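Local coordinates for acetamidase (Bacillus halodurans, PDB 2II1) that hydrolyses acetamide, probably along with other linear amides, by cleaving the carbon-nitrogen bond, and binds calcium ions, at the interface of chains A and B. Numbering follows the deposited sequence. Chains: chain A/B, Acetamidase.

Contact 1: the interface of chains A and B. Residues chain A 91-92, 107-109, 193; chain B 259, 263.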
# COMPACT_ATOMS: atom_id res chain seq x y z
N THR A 91 -18.15 12.92 -4.88
CA THR A 91 -19.15 12.30 -5.71
C THR A 91 -19.00 10.74 -5.70
O THR A 91 -17.92 10.21 -5.99
CB THR A 91 -19.05 12.82 -7.19
OG1 THR A 91 -17.85 12.33 -7.80
CG2 THR A 91 -19.05 14.33 -7.23
N ALA A 92 -20.09 10.06 -5.34
CA ALA A 92 -20.22 8.60 -5.51
C ALA A 92 -21.10 8.34 -6.75
O ALA A 92 -22.25 8.77 -6.76
CB ALA A 92 -20.86 7.96 -4.27
N THR A 107 -24.55 10.12 -5.75
CA THR A 107 -24.58 10.86 -4.50
C THR A 107 -23.50 11.94 -4.55
O THR A 107 -22.40 11.66 -4.99
CB THR A 107 -24.30 9.91 -3.34
OG1 THR A 107 -25.34 8.92 -3.32
CG2 THR A 107 -24.24 10.65 -2.01
N THR A 108 -23.84 13.16 -4.15
CA THR A 108 -22.89 14.27 -4.02
C THR A 108 -22.91 14.79 -2.60
O THR A 108 -23.98 14.98 -2.02
CB THR A 108 -23.24 15.42 -4.95
OG1 THR A 108 -23.18 14.97 -6.30
CG2 THR A 108 -22.26 16.60 -4.77
N LYS A 109 -21.75 15.03 -2.02
CA LYS A 109 -21.71 15.49 -0.66
C LYS A 109 -20.66 16.58 -0.46
O LYS A 109 -19.53 16.49 -1.00
CB LYS A 109 -21.48 14.31 0.27
CG LYS A 109 -21.50 14.64 1.74
CD LYS A 109 -20.91 13.48 2.54
CE LYS A 109 -20.68 13.87 3.99
NZ LYS A 109 -21.91 14.41 4.66
N LEU A 193 -13.16 5.33 -4.03
CA LEU A 193 -14.48 5.73 -4.52
C LEU A 193 -14.40 6.33 -5.94
O LEU A 193 -15.31 6.11 -6.74
CB LEU A 193 -15.17 6.69 -3.54
CG LEU A 193 -16.59 7.19 -3.82
CD1 LEU A 193 -17.53 6.05 -3.75
CD2 LEU A 193 -17.02 8.26 -2.86
N GLU B 259 -22.88 4.30 -0.17
CA GLU B 259 -22.22 5.45 -0.83
C GLU B 259 -21.46 6.27 0.19
O GLU B 259 -20.36 6.74 -0.09
CB GLU B 259 -23.22 6.37 -1.54
CG GLU B 259 -23.88 5.74 -2.73
CD GLU B 259 -25.04 4.83 -2.35
OE1 GLU B 259 -25.50 4.84 -1.18
OE2 GLU B 259 -25.50 4.08 -3.22
N MSE B 263 -17.35 6.95 0.58
CA MSE B 263 -16.75 8.27 0.77
C MSE B 263 -15.80 8.29 1.96
O MSE B 263 -14.70 8.83 1.90
CB MSE B 263 -17.83 9.32 0.97
CG MSE B 263 -18.56 9.66 -0.29
SE MSE B 263 -20.05 10.86 0.01
CE MSE B 263 -20.71 11.03 -1.86
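B:Met263 and B:Glu259 sit one turn apart on the regular helix 258-268 of chain B (phi -64°, psi -44° at B:Met263) and face A:Ala92 and A:Thr107, which belong to the extended strands 87-92 and 107-114 of chain A. B:Met263, modelled as selenomethionine, carries most of the contact. Its CG lies beside the backbone N (chi1 -74°) and the chain runs straight from there, which lays the selenium and terminal methyl over the face of the two strands. A:Leu193 presses on the root of this chain, its CD2 methyl 3.3 Å from B:Met263 CG, a tight fit. Further out, the aliphatic part of A:Lys109 passes the selenium at a slant: A:Lys109 CB comes to 3.7 Å from B:Met263 SE, and A:Lys109 CD is equally near. At the far end, B:Met263 CE meets the methyl CG2 of A:Thr107 at 3.6 Å and also reaches the CB of A:Ala92 at 3.9 Å. B:Glu259 closes the neighbouring side. It touches with its methylenes: B:Glu259 CG lies 3.5 Å from the hydroxyl OG1 of A:Thr107, the two side chains crossing at about a right angle, and B:Glu259 CB packs on the A:Ala92 methyl. In the fold, this is where a helix of chain B docks against the beta portion of chain A, with the loop residue A:Leu193 supporting the helix beside the two strands.

Contact 2: the interface of chains A and B. Residues chain A 260, 263; chain B 91-92, 107, 109, 111, 120, 193.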
# COMPACT_ATOMS: atom_id res chain seq x y z
N GLU A 260 21.43 -7.80 -3.82
CA GLU A 260 21.49 -7.12 -2.52
C GLU A 260 20.45 -6.00 -2.35
O GLU A 260 19.87 -5.83 -1.26
CB GLU A 260 22.89 -6.54 -2.30
CG GLU A 260 23.97 -7.58 -2.00
CD GLU A 260 25.34 -6.95 -1.80
OE1 GLU A 260 25.60 -5.87 -2.38
OE2 GLU A 260 26.15 -7.50 -1.03
N MSE A 263 17.03 -7.59 -1.76
CA MSE A 263 16.93 -8.07 -0.38
C MSE A 263 16.65 -6.91 0.57
O MSE A 263 15.84 -7.02 1.49
CB MSE A 263 18.21 -8.78 0.04
CG MSE A 263 18.33 -10.14 -0.54
SE MSE A 263 19.97 -10.96 0.01
CE MSE A 263 19.76 -12.69 -1.01
N THR B 91 16.82 -15.53 0.10
CA THR B 91 17.27 -16.12 -1.14
C THR B 91 16.80 -15.23 -2.27
O THR B 91 15.65 -14.79 -2.29
CB THR B 91 16.73 -17.54 -1.33
OG1 THR B 91 15.29 -17.51 -1.31
CG2 THR B 91 17.22 -18.43 -0.23
N ALA B 92 17.71 -14.90 -3.17
CA ALA B 92 17.37 -14.23 -4.42
C ALA B 92 17.55 -15.27 -5.52
O ALA B 92 18.57 -15.95 -5.57
CB ALA B 92 18.29 -12.99 -4.65
N THR B 107 21.39 -15.88 -4.97
CA THR B 107 22.13 -15.43 -3.78
C THR B 107 21.42 -15.89 -2.52
O THR B 107 20.21 -15.77 -2.41
CB THR B 107 22.25 -13.88 -3.75
OG1 THR B 107 22.85 -13.43 -4.97
CG2 THR B 107 23.10 -13.44 -2.60
N LYS B 109 21.74 -15.27 1.67
CA LYS B 109 22.31 -14.39 2.69
C LYS B 109 21.76 -14.82 4.04
O LYS B 109 20.55 -15.01 4.20
CB LYS B 109 21.98 -12.91 2.40
CG LYS B 109 22.79 -11.86 3.22
CD LYS B 109 22.51 -10.38 2.79
CE LYS B 109 23.74 -9.44 2.89
NZ LYS B 109 24.53 -9.13 1.59
N PHE B 111 21.32 -13.73 8.09
CA PHE B 111 21.15 -12.49 8.85
C PHE B 111 21.20 -12.79 10.36
O PHE B 111 20.20 -13.25 10.92
CB PHE B 111 19.77 -11.87 8.51
CG PHE B 111 19.64 -11.41 7.08
CD1 PHE B 111 19.46 -12.32 6.03
CD2 PHE B 111 19.69 -10.06 6.77
CE1 PHE B 111 19.36 -11.88 4.73
CE2 PHE B 111 19.59 -9.61 5.46
CZ PHE B 111 19.41 -10.52 4.44
N TYR B 120 21.95 -6.95 8.25
CA TYR B 120 22.08 -7.07 6.80
C TYR B 120 23.56 -7.04 6.39
O TYR B 120 24.01 -7.84 5.59
CB TYR B 120 21.26 -5.94 6.13
CG TYR B 120 21.37 -5.91 4.62
CD1 TYR B 120 22.42 -5.25 4.01
CD2 TYR B 120 20.44 -6.57 3.81
CE1 TYR B 120 22.57 -5.25 2.63
CE2 TYR B 120 20.58 -6.58 2.43
CZ TYR B 120 21.65 -5.90 1.85
OH TYR B 120 21.82 -5.85 0.50
N LEU B 193 11.02 -9.46 -3.29
CA LEU B 193 12.07 -10.36 -3.74
C LEU B 193 11.49 -11.74 -3.97
O LEU B 193 11.84 -12.38 -4.95
CB LEU B 193 13.19 -10.44 -2.72
CG LEU B 193 14.46 -11.18 -3.18
CD1 LEU B 193 15.16 -10.39 -4.25
CD2 LEU B 193 15.37 -11.38 -1.95
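A:Glu260 meets B:Tyr120 and B:Lys109 crosswise: its side chain runs at about a right angle to each, and its carboxylate plane is turned 54° from the tyrosine ring. The phenol donates a hydrogen bond to a main-chain carbonyl, with B:Tyr120 OH 2.6 Å from A:Glu260 O. The bond is bent, the C=O...OH angle being 104°, and the hydroxyl stands well above the carbonyl plane. Within chain B, B:Lys109 CE lies over the centre of the tyrosine ring, 4.2 Å above its plane, so the lysine probably helps to fix the ring's tilt. Bends late in the lysine chain then carry its ammonium group towards the glutamate. A:Glu260, extended beyond CG (chi2 179°), offers its carboxylate in return, and B:Lys109 NZ makes a long salt bridge of 3.5 Å to A:Glu260 OE2. Next to this polar pair, selenomethionine A:Met263 occupies the same kind of slot as its symmetry mate. Its CB lies 4.0 Å from the ring carbon B:Tyr120 CE2. The methyl A:Met263 CE comes to 3.4 Å from the backbone carbonyl B:Thr107 O. B:Lys109 therefore serves twice, its aliphatic part against the selenium and its ammonium against the glutamate. For the protein, the patch fastens helix 258-268 of chain A onto chain B by charge and hydrogen bond as well as by packing, and would hold the dimer together if the deposited pair is the biological one.

Contact 3: the interface of chains A and B. Residues chain A 243, 247, 262, 265-266, 285; chain B 99, 192.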
# COMPACT_ATOMS: atom_id res chain seq x y z
N THR A 243 8.77 -0.75 -7.99
CA THR A 243 9.71 -1.58 -7.28
C THR A 243 11.04 -1.70 -8.06
O THR A 243 12.11 -1.52 -7.49
CB THR A 243 9.11 -2.99 -6.97
OG1 THR A 243 7.87 -2.83 -6.26
CG2 THR A 243 10.08 -3.84 -6.15
N ALA A 247 14.91 -0.47 -7.10
CA ALA A 247 15.98 -1.49 -7.07
C ALA A 247 17.14 -1.18 -8.07
O ALA A 247 18.31 -1.38 -7.78
CB ALA A 247 15.37 -2.89 -7.33
N GLY A 262 17.53 -5.87 -3.95
CA GLY A 262 16.26 -6.55 -3.82
C GLY A 262 15.98 -7.11 -2.43
O GLY A 262 14.84 -7.10 -1.98
N LEU A 265 15.12 -4.11 -0.17
CA LEU A 265 13.76 -3.65 -0.43
C LEU A 265 12.70 -4.59 0.17
O LEU A 265 11.77 -4.14 0.85
CB LEU A 265 13.50 -3.56 -1.95
CG LEU A 265 14.30 -2.52 -2.78
CD1 LEU A 265 13.67 -2.29 -4.16
CD2 LEU A 265 14.47 -1.24 -2.02
N SER A 266 12.85 -5.88 -0.11
CA SER A 266 11.97 -6.92 0.44
C SER A 266 11.97 -6.91 1.96
O SER A 266 10.93 -7.13 2.60
CB SER A 266 12.40 -8.27 -0.10
OG SER A 266 11.30 -9.14 -0.20
N PHE A 285 7.06 2.75 -4.39
CA PHE A 285 7.93 2.04 -3.46
C PHE A 285 8.69 3.04 -2.63
O PHE A 285 9.37 3.92 -3.18
CB PHE A 285 8.94 1.11 -4.16
CG PHE A 285 9.49 0.07 -3.23
CD1 PHE A 285 10.52 0.35 -2.36
CD2 PHE A 285 8.87 -1.16 -3.15
CE1 PHE A 285 10.95 -0.60 -1.45
CE2 PHE A 285 9.30 -2.10 -2.28
CZ PHE A 285 10.37 -1.83 -1.43
N LEU B 99 11.26 -9.01 -9.03
CA LEU B 99 12.47 -8.62 -9.76
C LEU B 99 13.05 -9.79 -10.57
O LEU B 99 14.17 -9.71 -11.06
CB LEU B 99 13.52 -8.09 -8.78
CG LEU B 99 13.14 -6.88 -7.91
CD1 LEU B 99 14.21 -6.57 -6.87
CD2 LEU B 99 12.84 -5.64 -8.74
N ILE B 192 8.83 -8.12 -2.11
CA ILE B 192 9.03 -8.05 -3.54
C ILE B 192 10.08 -9.02 -4.12
O ILE B 192 10.02 -9.33 -5.28
CB ILE B 192 9.31 -6.59 -4.04
CG1 ILE B 192 10.65 -6.04 -3.51
CG2 ILE B 192 8.12 -5.69 -3.69
CD1 ILE B 192 11.86 -6.38 -4.36
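B:Ile192 turns its CG1 branch into the cramped space between its own backbone N and carbonyl carbon (chi1 66°), while A:Thr243 holds its CG2 methyl opposite its backbone N; the two side chains thus reach tip to tip across this interface of an acetamidase/formamidase family enzyme. A:Thr243 CG2 comes to 3.5 Å from B:Ile192 CG1, a snug contact, and the other isoleucine carbons crowd round the same methyl. The isoleucine enters as a wedge between helices 235-253 and 258-268 of chain A. B:Ile192 CG2 passes A:Phe285 at a slant, 4.0 Å from A:Phe285 CE2, and B:Ile192 CD1 lies against A:Leu265 CB at 4.1 Å. A:Leu265 in turn backs the phenylalanine, placing its CD1 over one ring face, off centre, and its carbonyl O in plane at the ring edge. Cutting B:Ile192 back to an alanine would probably open a gap between the two helices, leaving the A:Thr243 methyl with CB alone and A:Phe285 and A:Leu265 without these contacts. Nearby, B:Leu99 bridges the same helix pair with CD1, 3.7 Å from A:Gly262 CA and 3.9 Å from A:Ala247 CB, while its CD2 packs on helix 235-253. With no side chain at A:Gly262, the leucine methyl can lie directly against the helix backbone.

Contact 1 and contact 2 centre on the same Met263 slot with chains exchanged, each with somewhat different neighbours, their C-alpha centres about 45 Å apart at opposite ends of the interface. Contact 3 lies about 11 Å from contact 2 and about 35 Å from contact 1. Helix 258-268 of chain A joins contacts 2 and 3, presenting different residues to each, and on the chain B side the successive loop residues B:Ile192 and B:Leu193 divide between them. By symmetry a copy of contact 3 must accompany contact 1. The helix of each subunit is thus held along much of its length by the other, consistent with a stable dimer.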